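Local structure of putative Chlorite dismutase TA0507 (Thermoplasma acidophilum, 3DTZ) at residues 44-55 with 236-244; 69-80 with 227-236. The protein is of unknown function but belongs to the chlorite dismutase family, whose members generally bind heme and act as oxidoreductases. All blocks are in the same frame, centred on the assembly; numbering follows the deposited sequence. Where two conformers were deposited one is given.

Interaction 1: 44-55 with 236-244; sequences TRSLDRMMRSID and AGDIAGFLL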
loop_
_atom_site.group_PDB
_atom_site.type_symbol
_atom_site.label_atom_id
_atom_site.label_comp_id
_atom_site.label_asym_id
_atom_site.label_seq_id
_atom_site.Cartn_x
_atom_site.Cartn_y
_atom_site.Cartn_z
ATOM N N THR D 44 28.783 8.885 -12.283
ATOM C CA THR D 44 29.442 7.764 -11.627
ATOM C C THR D 44 30.509 8.240 -10.621
ATOM O O THR D 44 30.534 7.783 -9.472
ATOM C CB THR D 44 30.054 6.791 -12.662
ATOM O OG1 THR D 44 29.029 6.378 -13.581
ATOM C CG2 THR D 44 30.626 5.572 -11.972
ATOM N N ARG D 45 31.383 9.149 -11.062
ATOM C CA ARG D 45 32.444 9.702 -10.210
ATOM C C ARG D 45 31.881 10.455 -8.998
ATOM O O ARG D 45 32.390 10.314 -7.869
ATOM C CB ARG D 45 33.388 10.600 -11.022
ATOM C CG ARG D 45 34.413 9.827 -11.835
ATOM C CD ARG D 45 35.469 10.761 -12.449
ATOM N NE ARG D 45 34.840 11.734 -13.335
ATOM C CZ ARG D 45 34.685 11.585 -14.652
ATOM N NH1 ARG D 45 35.126 10.494 -15.284
ATOM N NH2 ARG D 45 34.078 12.546 -15.338
ATOM N N SER D 46 30.815 11.223 -9.245
ATOM C CA SER D 46 30.099 11.941 -8.195
ATOM C C SER D 46 29.533 10.963 -7.156
ATOM O O SER D 46 29.649 11.192 -5.951
ATOM C CB SER D 46 28.971 12.776 -8.799
ATOM O OG SER D 46 28.346 13.569 -7.799
ATOM N N LEU D 47 28.925 9.873 -7.618
ATOM C CA LEU D 47 28.406 8.872 -6.681
ATOM C C LEU D 47 29.542 8.273 -5.842
ATOM O O LEU D 47 29.398 8.061 -4.633
ATOM C CB LEU D 47 27.629 7.755 -7.420
ATOM C CG LEU D 47 27.170 6.574 -6.555
ATOM C CD1 LEU D 47 26.276 7.087 -5.410
ATOM C CD2 LEU D 47 26.464 5.476 -7.384
ATOM N N ASP D 48 30.674 7.992 -6.494
ATOM C CA ASP D 48 31.806 7.372 -5.826
ATOM C C ASP D 48 32.341 8.293 -4.731
ATOM O O ASP D 48 32.607 7.857 -3.595
ATOM C CB ASP D 48 32.892 7.061 -6.865
ATOM C CG ASP D 48 34.170 6.551 -6.250
ATOM O OD1 ASP D 48 34.174 5.450 -5.649
ATOM O OD2 ASP D 48 35.188 7.253 -6.405
ATOM N N ARG D 49 32.483 9.569 -5.071
ATOM C CA ARG D 49 32.996 10.538 -4.111
ATOM C C ARG D 49 32.016 10.653 -2.938
ATOM O O ARG D 49 32.418 10.752 -1.769
ATOM C CB ARG D 49 33.240 11.900 -4.777
ATOM C CG ARG D 49 34.376 11.928 -5.759
ATOM C CD ARG D 49 34.708 13.392 -6.176
ATOM N NE ARG D 49 33.542 14.053 -6.771
ATOM C CZ ARG D 49 33.299 14.135 -8.079
ATOM N NH1 ARG D 49 34.142 13.609 -8.968
ATOM N NH2 ARG D 49 32.201 14.756 -8.507
HETATM N N MSE D 50 30.728 10.616 -3.237
HETATM C CA MSE D 50 29.745 10.721 -2.166
HETATM C C MSE D 50 29.739 9.530 -1.186
HETATM O O MSE D 50 29.610 9.716 0.017
HETATM C CB MSE D 50 28.357 10.953 -2.744
HETATM C CG MSE D 50 27.318 11.130 -1.656
HETATM SE SE MSE D 50 26.243 9.567 -1.552
HETATM C CE MSE D 50 25.234 10.050 -3.029
HETATM N N MSE D 51 29.835 8.313 -1.699
HETATM C CA MSE D 51 29.894 7.111 -0.848
HETATM C C MSE D 51 31.175 7.053 -0.015
HETATM O O MSE D 51 31.143 6.709 1.173
HETATM C CB MSE D 51 29.795 5.861 -1.694
HETATM C CG MSE D 51 28.480 5.706 -2.403
HETATM SE SE MSE D 51 27.125 5.143 -1.073
HETATM C CE MSE D 51 25.663 5.091 -2.298
ATOM N N ARG D 52 32.299 7.403 -0.632
ATOM C CA ARG D 52 33.551 7.498 0.119
ATOM C C ARG D 52 33.406 8.517 1.260
ATOM O O ARG D 52 33.834 8.262 2.370
ATOM C CB ARG D 52 34.718 7.818 -0.815
ATOM C CG ARG D 52 35.177 6.595 -1.605
ATOM C CD ARG D 52 36.468 6.847 -2.415
ATOM N NE ARG D 52 36.192 7.628 -3.626
ATOM C CZ ARG D 52 36.702 8.823 -3.913
ATOM N NH1 ARG D 52 37.567 9.432 -3.097
ATOM N NH2 ARG D 52 36.359 9.412 -5.050
ATOM N N SER D 53 32.793 9.662 0.982
ATOM C CA SER D 53 32.588 10.676 2.008
ATOM C C SER D 53 31.685 10.219 3.168
ATOM O O SER D 53 31.984 10.503 4.333
ATOM C CB SER D 53 32.090 11.982 1.405
ATOM O OG SER D 53 32.001 12.971 2.424
ATOM N N ILE D 54 30.595 9.514 2.861
ATOM C CA ILE D 54 29.751 8.917 3.902
ATOM C C ILE D 54 30.589 8.003 4.795
ATOM O O ILE D 54 30.558 8.120 6.016
ATOM C CB ILE D 54 28.536 8.141 3.287
ATOM C CG1 ILE D 54 27.616 9.124 2.572
ATOM C CG2 ILE D 54 27.777 7.373 4.379
ATOM C CD1 ILE D 54 26.379 8.498 1.929
ATOM N N ASP D 55 31.395 7.156 4.167
ATOM C CA ASP D 55 32.232 6.227 4.898
ATOM C C ASP D 55 33.203 6.978 5.830
ATOM O O ASP D 55 33.373 6.599 6.988
ATOM C CB ASP D 55 32.960 5.320 3.908
ATOM C CG ASP D 55 33.708 4.216 4.584
ATOM O OD1 ASP D 55 33.087 3.309 5.153
ATOM O OD2 ASP D 55 34.934 4.262 4.543
ATOM N N ALA D 236 32.996 1.148 0.410
ATOM C CA ALA D 236 32.514 2.462 -0.090
ATOM C C ALA D 236 33.073 2.836 -1.481
ATOM O O ALA D 236 32.340 3.318 -2.342
ATOM C CB ALA D 236 32.883 3.568 0.927
ATOM N N GLY D 237 34.367 2.591 -1.701
ATOM C CA GLY D 237 35.000 2.886 -2.993
ATOM C C GLY D 237 34.640 1.996 -4.171
ATOM O O GLY D 237 35.029 2.288 -5.313
ATOM N N ASP D 238 33.910 0.903 -3.915
ATOM C CA ASP D 238 33.562 -0.063 -4.975
ATOM C C ASP D 238 32.093 0.030 -5.399
ATOM O O ASP D 238 31.710 -0.455 -6.484
ATOM C CB ASP D 238 33.860 -1.497 -4.519
ATOM C CG ASP D 238 35.340 -1.778 -4.384
ATOM O OD1 ASP D 238 36.167 -1.054 -4.982
ATOM O OD2 ASP D 238 35.675 -2.757 -3.686
ATOM N N ILE D 239 31.272 0.664 -4.561
ATOM C CA ILE D 239 29.803 0.622 -4.776
ATOM C C ILE D 239 29.329 1.319 -6.079
ATOM O O ILE D 239 28.512 0.767 -6.812
ATOM C CB ILE D 239 28.989 0.959 -3.443
ATOM C CG1 ILE D 239 27.496 0.572 -3.533
ATOM C CG2 ILE D 239 29.171 2.412 -3.071
ATOM C CD1 ILE D 239 27.231 -0.808 -4.041
ATOM N N ALA D 240 29.885 2.485 -6.406
ATOM C CA ALA D 240 29.474 3.185 -7.620
ATOM C C ALA D 240 29.737 2.339 -8.860
ATOM O O ALA D 240 28.922 2.296 -9.799
ATOM C CB ALA D 240 30.151 4.559 -7.711
ATOM N N GLY D 241 30.857 1.621 -8.860
ATOM C CA GLY D 241 31.167 0.724 -9.958
ATOM C C GLY D 241 30.220 -0.449 -10.114
ATOM O O GLY D 241 29.948 -0.887 -11.233
ATOM N N PHE D 242 29.745 -0.973 -8.993
ATOM C CA PHE D 242 28.744 -2.030 -9.014
ATOM C C PHE D 242 27.374 -1.502 -9.433
ATOM O O PHE D 242 26.642 -2.202 -10.148
ATOM C CB PHE D 242 28.656 -2.722 -7.655
ATOM C CG PHE D 242 29.810 -3.658 -7.378
ATOM C CD1 PHE D 242 30.025 -4.769 -8.199
ATOM C CD2 PHE D 242 30.681 -3.432 -6.302
ATOM C CE1 PHE D 242 31.085 -5.647 -7.960
ATOM C CE2 PHE D 242 31.760 -4.303 -6.058
ATOM C CZ PHE D 242 31.955 -5.406 -6.885
ATOM N N LEU D 243 27.013 -0.288 -9.002
ATOM C CA LEU D 243 25.648 0.186 -9.251
ATOM C C LEU D 243 25.418 0.775 -10.619
ATOM O O LEU D 243 24.299 0.696 -11.123
ATOM C CB LEU D 243 25.154 1.179 -8.193
ATOM C CG LEU D 243 25.128 0.678 -6.755
ATOM C CD1 LEU D 243 24.629 1.767 -5.858
ATOM C CD2 LEU D 243 24.235 -0.583 -6.666
ATOM N N LEU D 244 26.453 1.404 -11.184
ATOM C CA LEU D 244 26.336 2.165 -12.421
ATOM C C LEU D 244 27.276 1.618 -13.495
ATOM O O LEU D 244 26.940 0.651 -14.179
ATOM C CB LEU D 244 26.663 3.631 -12.178
ATOM C CG LEU D 244 25.792 4.410 -11.193
ATOM C CD1 LEU D 244 26.342 5.802 -11.023
ATOM C CD2 LEU D 244 24.360 4.488 -11.695
HETATM O O HOH W 1 31.967 3.785 -4.903
HETATM O O HOH W 2 36.553 4.428 -6.004
HETATM O O HOH W 3 33.030 1.012 3.381
#
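Asp48 and Ala240 meet where helices 44-55 and 236-243 run close together, their axes 7.8 Å apart and nearly antiparallel at 149°. From its CB outward, Asp48 spans two kinds of contact. CB rests against the methyl of Ala240, CB to CB 3.8 Å. With CG anti to the backbone N (chi1 174°), the carboxylate reaches toward the backbone of Ala236 and Gly237, and its two oxygens divide the work. OD1 accepts a hydrogen bond from each of two waters: one also donates to Ala236 O and accepts from Ala240 N, the other donates to Gly237 O. This second water thus joins two acceptors, Asp48 OD1 and Gly237 O, that stand 3.3 Å apart. OD2 is turned back to its own helix, where Arg52 forms a salt bridge with it, NE and NH2 (NH2 to OD2 2.8 Å) both arriving from above the same face of the carboxylate. Deeper in, Met51 CG presses tightly on Ile239 CG2 at 3.4 Å, while Leu47 lays CD2 against Leu244 CD1 at 3.7 Å. Ala236 and Ala240 let the backbones come close, CA to CA 5.1 Å for Asp48 and Ala240. A third water links Asp55 OD1 to Ala236 N. Both helices pack on the sheet, Ile239 reaching Arg71 and Val234 and Asp55 reaching Phe67, while Met51 leans on Met102 of helix 88-102.

Interaction 2: 69-80 with 227-236; sequences IYRSYRTDSDVI and PILLGRLVDA
Arg71 and Arg232 lie side by side and point the same way, with Arg71 NH1 3.7 Å above the centre of the Arg232 guanidinium and the two planes 49° apart. They form a hydrogen-bonded pair in the antiparallel register of strands 69-72 and 229-234, Arg71 N to Arg232 O and Arg232 N to Arg71 O both 2.8 Å. On the opposite face, the Tyr70 ring turns its edge to the backbone of Leu233, Tyr70 CD2 to Leu233 N 3.3 Å. Gly231 CA lies 3.8 Å from Tyr70 CB. Beyond the strand, Tyr73 N takes Leu230 O almost head-on (3.2 Å), and Leu230 CD2 makes an off-centre CH-pi contact with the tyrosine ring. Arg74, bent at chi3 (70°), lies across Pro227, whose CB sits over one guanidinium face; NH1 meets Ile228 O at 3.0 Å from above the carbonyl plane. Its NE and NH2 form a two-pronged salt bridge with Asp76, on the syn side of each oxygen, which fixes the rotation of the guanidinium. The second subunit supplies further carboxylates: Glu96 for Arg71, Asp89 for Arg232 and Asp191 for Arg74. These would probably balance the neighbouring positive charges, and the three arginines thus carry salt bridges across the subunit interface.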
loop_
_atom_site.group_PDB
_atom_site.type_symbol
_atom_site.label_atom_id
_atom_site.label_comp_id
_atom_site.label_asym_id
_atom_site.label_seq_id
_atom_site.Cartn_x
_atom_site.Cartn_y
_atom_site.Cartn_z
ATOM N N ILE D 69 28.327 -0.994 4.497
ATOM C CA ILE D 69 27.479 -0.752 3.323
ATOM C C ILE D 69 27.259 -2.115 2.635
ATOM O O ILE D 69 28.194 -2.919 2.593
ATOM C CB ILE D 69 28.153 0.253 2.334
ATOM C CG1 ILE D 69 28.558 1.534 3.080
ATOM C CG2 ILE D 69 27.141 0.595 1.218
ATOM C CD1 ILE D 69 29.445 2.482 2.286
ATOM N N TYR D 70 26.058 -2.353 2.094
ATOM C CA TYR D 70 25.743 -3.593 1.372
ATOM C C TYR D 70 25.055 -3.287 0.043
ATOM O O TYR D 70 24.234 -2.372 -0.048
ATOM C CB TYR D 70 24.795 -4.481 2.182
ATOM C CG TYR D 70 25.391 -4.857 3.496
ATOM C CD1 TYR D 70 25.218 -4.031 4.615
ATOM C CD2 TYR D 70 26.181 -5.998 3.607
ATOM C CE1 TYR D 70 25.825 -4.354 5.843
ATOM C CE2 TYR D 70 26.793 -6.340 4.821
ATOM C CZ TYR D 70 26.595 -5.521 5.933
ATOM O OH TYR D 70 27.170 -5.851 7.123
ATOM N N ARG D 71 25.417 -4.064 -0.970
ATOM C CA ARG D 71 24.660 -4.147 -2.221
ATOM C C ARG D 71 23.399 -4.953 -1.910
ATOM O O ARG D 71 23.406 -5.780 -0.998
ATOM C CB ARG D 71 25.492 -4.899 -3.266
ATOM C CG ARG D 71 26.808 -4.165 -3.637
ATOM C CD ARG D 71 27.909 -5.129 -4.067
ATOM N NE ARG D 71 27.602 -5.811 -5.337
ATOM C CZ ARG D 71 28.357 -6.779 -5.844
ATOM N NH1 ARG D 71 29.467 -7.183 -5.197
ATOM N NH2 ARG D 71 28.023 -7.332 -7.012
ATOM N N SER D 72 22.324 -4.704 -2.649
ATOM C CA SER D 72 21.035 -5.282 -2.340
ATOM C C SER D 72 20.607 -6.265 -3.396
ATOM O O SER D 72 20.644 -5.946 -4.587
ATOM C CB SER D 72 19.988 -4.149 -2.226
ATOM O OG SER D 72 18.634 -4.622 -2.317
ATOM N N TYR D 73 20.145 -7.434 -2.960
ATOM C CA TYR D 73 19.517 -8.389 -3.851
ATOM C C TYR D 73 18.105 -7.944 -4.314
ATOM O O TYR D 73 17.653 -8.345 -5.379
ATOM C CB TYR D 73 19.468 -9.780 -3.202
ATOM C CG TYR D 73 20.784 -10.515 -3.294
ATOM C CD1 TYR D 73 21.795 -10.302 -2.355
ATOM C CD2 TYR D 73 21.044 -11.380 -4.361
ATOM C CE1 TYR D 73 23.034 -10.990 -2.459
ATOM C CE2 TYR D 73 22.283 -12.051 -4.480
ATOM C CZ TYR D 73 23.257 -11.855 -3.511
ATOM O OH TYR D 73 24.478 -12.492 -3.603
ATOM N N ARG D 74 17.422 -7.109 -3.543
ATOM C CA ARG D 74 16.072 -6.672 -3.926
ATOM C C ARG D 74 16.169 -5.510 -4.881
ATOM O O ARG D 74 16.995 -4.625 -4.676
ATOM C CB ARG D 74 15.341 -6.158 -2.687
ATOM C CG ARG D 74 15.098 -7.205 -1.616
ATOM C CD ARG D 74 14.645 -6.468 -0.306
ATOM N NE ARG D 74 13.304 -5.902 -0.471
ATOM C CZ ARG D 74 12.184 -6.438 0.002
ATOM N NH1 ARG D 74 12.204 -7.567 0.721
ATOM N NH2 ARG D 74 11.041 -5.838 -0.234
ATOM N N THR D 75 15.307 -5.480 -5.903
ATOM C CA THR D 75 15.293 -4.309 -6.798
ATOM C C THR D 75 14.748 -3.002 -6.161
ATOM O O THR D 75 15.027 -1.895 -6.677
ATOM C CB THR D 75 14.587 -4.611 -8.122
ATOM O OG1 THR D 75 13.250 -5.040 -7.841
ATOM C CG2 THR D 75 15.333 -5.687 -8.885
ATOM N N ASP D 76 14.034 -3.106 -5.033
ATOM C CA ASP D 76 13.508 -1.895 -4.408
ATOM C C ASP D 76 14.553 -1.116 -3.602
ATOM O O ASP D 76 14.249 -0.055 -3.058
ATOM C CB ASP D 76 12.213 -2.144 -3.628
ATOM C CG ASP D 76 12.371 -3.101 -2.460
ATOM O OD1 ASP D 76 13.473 -3.548 -2.132
ATOM O OD2 ASP D 76 11.336 -3.381 -1.819
ATOM N N SER D 77 15.785 -1.628 -3.586
ATOM C CA SER D 77 16.958 -0.913 -3.009
ATOM C C SER D 77 18.220 -1.174 -3.812
ATOM O O SER D 77 18.410 -2.277 -4.335
ATOM C CB SER D 77 17.233 -1.395 -1.569
ATOM O OG SER D 77 16.117 -1.033 -0.751
ATOM N N ASP D 78 19.087 -0.168 -3.888
ATOM C CA ASP D 78 20.408 -0.348 -4.475
ATOM C C ASP D 78 21.481 -0.463 -3.426
ATOM O O ASP D 78 22.566 -0.990 -3.700
ATOM C CB ASP D 78 20.749 0.799 -5.430
ATOM C CG ASP D 78 19.812 0.829 -6.640
ATOM O OD1 ASP D 78 19.873 -0.115 -7.472
ATOM O OD2 ASP D 78 19.008 1.779 -6.762
ATOM N N VAL D 79 21.222 0.094 -2.244
ATOM C CA VAL D 79 22.238 0.085 -1.196
ATOM C C VAL D 79 21.559 -0.030 0.161
ATOM O O VAL D 79 20.443 0.501 0.343
ATOM C CB VAL D 79 23.150 1.350 -1.272
ATOM C CG1 VAL D 79 22.311 2.626 -1.126
ATOM C CG2 VAL D 79 24.247 1.308 -0.221
ATOM N N ILE D 80 22.235 -0.693 1.100
ATOM C CA ILE D 80 21.770 -0.798 2.495
ATOM C C ILE D 80 22.917 -0.329 3.377
ATOM O O ILE D 80 24.064 -0.678 3.123
ATOM C CB ILE D 80 21.446 -2.266 2.866
ATOM C CG1 ILE D 80 20.396 -2.844 1.907
ATOM C CG2 ILE D 80 20.964 -2.380 4.355
ATOM C CD1 ILE D 80 20.457 -4.427 1.762
ATOM N N PRO D 227 9.857 -5.820 5.317
ATOM C CA PRO D 227 10.635 -6.482 4.274
ATOM C C PRO D 227 11.800 -7.241 4.884
ATOM O O PRO D 227 12.336 -6.795 5.890
ATOM C CB PRO D 227 11.207 -5.309 3.468
ATOM C CG PRO D 227 11.379 -4.187 4.513
ATOM C CD PRO D 227 10.126 -4.367 5.369
ATOM N N ILE D 228 12.204 -8.359 4.267
ATOM C CA ILE D 228 13.475 -8.965 4.600
ATOM C C ILE D 228 14.521 -8.427 3.624
ATOM O O ILE D 228 14.407 -8.612 2.398
ATOM C CB ILE D 228 13.413 -10.519 4.565
ATOM C CG1 ILE D 228 12.378 -11.024 5.576
ATOM C CG2 ILE D 228 14.811 -11.127 4.821
ATOM C CD1 ILE D 228 12.452 -12.553 5.864
ATOM N N LEU D 229 15.523 -7.743 4.171
ATOM C CA LEU D 229 16.612 -7.177 3.383
ATOM C C LEU D 229 17.777 -8.165 3.363
ATOM O O LEU D 229 18.150 -8.690 4.398
ATOM C CB LEU D 229 17.087 -5.870 4.005
ATOM C CG LEU D 229 16.033 -4.751 4.172
ATOM C CD1 LEU D 229 16.685 -3.496 4.610
ATOM C CD2 LEU D 229 15.299 -4.521 2.876
ATOM N N LEU D 230 18.314 -8.435 2.176
ATOM C CA LEU D 230 19.484 -9.314 2.042
ATOM C C LEU D 230 20.518 -8.529 1.279
ATOM O O LEU D 230 20.253 -8.083 0.154
ATOM C CB LEU D 230 19.114 -10.578 1.252
ATOM C CG LEU D 230 20.271 -11.515 0.902
ATOM C CD1 LEU D 230 20.886 -12.103 2.180
ATOM C CD2 LEU D 230 19.826 -12.633 -0.057
ATOM N N GLY D 231 21.688 -8.369 1.902
ATOM C CA GLY D 231 22.763 -7.563 1.362
ATOM C C GLY D 231 24.081 -8.313 1.209
ATOM O O GLY D 231 24.332 -9.317 1.897
ATOM N N ARG D 232 24.906 -7.819 0.286
ATOM C CA ARG D 232 26.241 -8.358 0.025
ATOM C C ARG D 232 27.219 -7.241 0.406
ATOM O O ARG D 232 27.114 -6.116 -0.104
ATOM C CB ARG D 232 26.369 -8.749 -1.453
ATOM C CG ARG D 232 27.838 -8.861 -1.987
ATOM C CD ARG D 232 28.579 -10.086 -1.535
ATOM N NE ARG D 232 29.939 -9.990 -2.092
ATOM C CZ ARG D 232 30.300 -10.345 -3.329
ATOM N NH1 ARG D 232 29.439 -10.916 -4.169
ATOM N NH2 ARG D 232 31.558 -10.159 -3.714
ATOM N N LEU D 233 28.099 -7.520 1.362
ATOM C CA LEU D 233 29.055 -6.515 1.838
ATOM C C LEU D 233 29.829 -5.846 0.681
ATOM O O LEU D 233 30.343 -6.530 -0.233
ATOM C CB LEU D 233 30.061 -7.163 2.826
ATOM C CG LEU D 233 31.054 -6.217 3.488
ATOM C CD1 LEU D 233 30.333 -5.323 4.524
ATOM C CD2 LEU D 233 32.140 -7.072 4.126
ATOM N N VAL D 234 29.969 -4.518 0.756
ATOM C CA VAL D 234 30.701 -3.764 -0.266
ATOM C C VAL D 234 31.504 -2.612 0.371
ATOM O O VAL D 234 31.061 -1.985 1.327
ATOM C CB VAL D 234 29.732 -3.208 -1.367
ATOM C CG1 VAL D 234 28.786 -2.161 -0.792
ATOM C CG2 VAL D 234 30.548 -2.662 -2.594
ATOM N N ASP D 235 32.706 -2.389 -0.137
ATOM C CA ASP D 235 33.488 -1.239 0.322
ATOM C C ASP D 235 32.960 0.042 -0.337
ATOM O O ASP D 235 32.486 0.028 -1.481
ATOM C CB ASP D 235 34.984 -1.448 0.068
ATOM C CG ASP D 235 35.580 -2.569 0.929
ATOM O OD1 ASP D 235 35.149 -2.767 2.088
ATOM O OD2 ASP D 235 36.490 -3.262 0.442
ATOM N N ALA D 236 32.996 1.148 0.410
ATOM C CA ALA D 236 32.514 2.462 -0.090
ATOM C C ALA D 236 33.073 2.836 -1.481
ATOM O O ALA D 236 32.340 3.318 -2.342
ATOM C CB ALA D 236 32.883 3.568 0.927
HETATM O O HOH W 4 31.100 -1.239 3.976
HETATM O O HOH W 5 30.930 -6.369 -2.907
HETATM O O HOH W 6 17.971 -6.340 -0.192
#

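Overall arrangement
The two interactions lie on the same side of the chain's centre, their own centres about 14 Å apart, and interaction 2 is nested inside the chain loop that interaction 1 closes. Ala236 belongs to both, where strand 229-234 passes into the C-terminal helix. That helix then folds back over the strands: Phe242 makes a cation-pi contact with Arg71 and sets its CD2 3.8 Å from Val234 CG2, and Leu243 CD2 touches Asp78 O at 3.4 Å. Interactions 1 and 2 also both reach the second subunit, whose Glu96 packs on Phe242 and Leu243, and whose Arg103 bonds to Leu243 O and forms a salt bridge with Asp78.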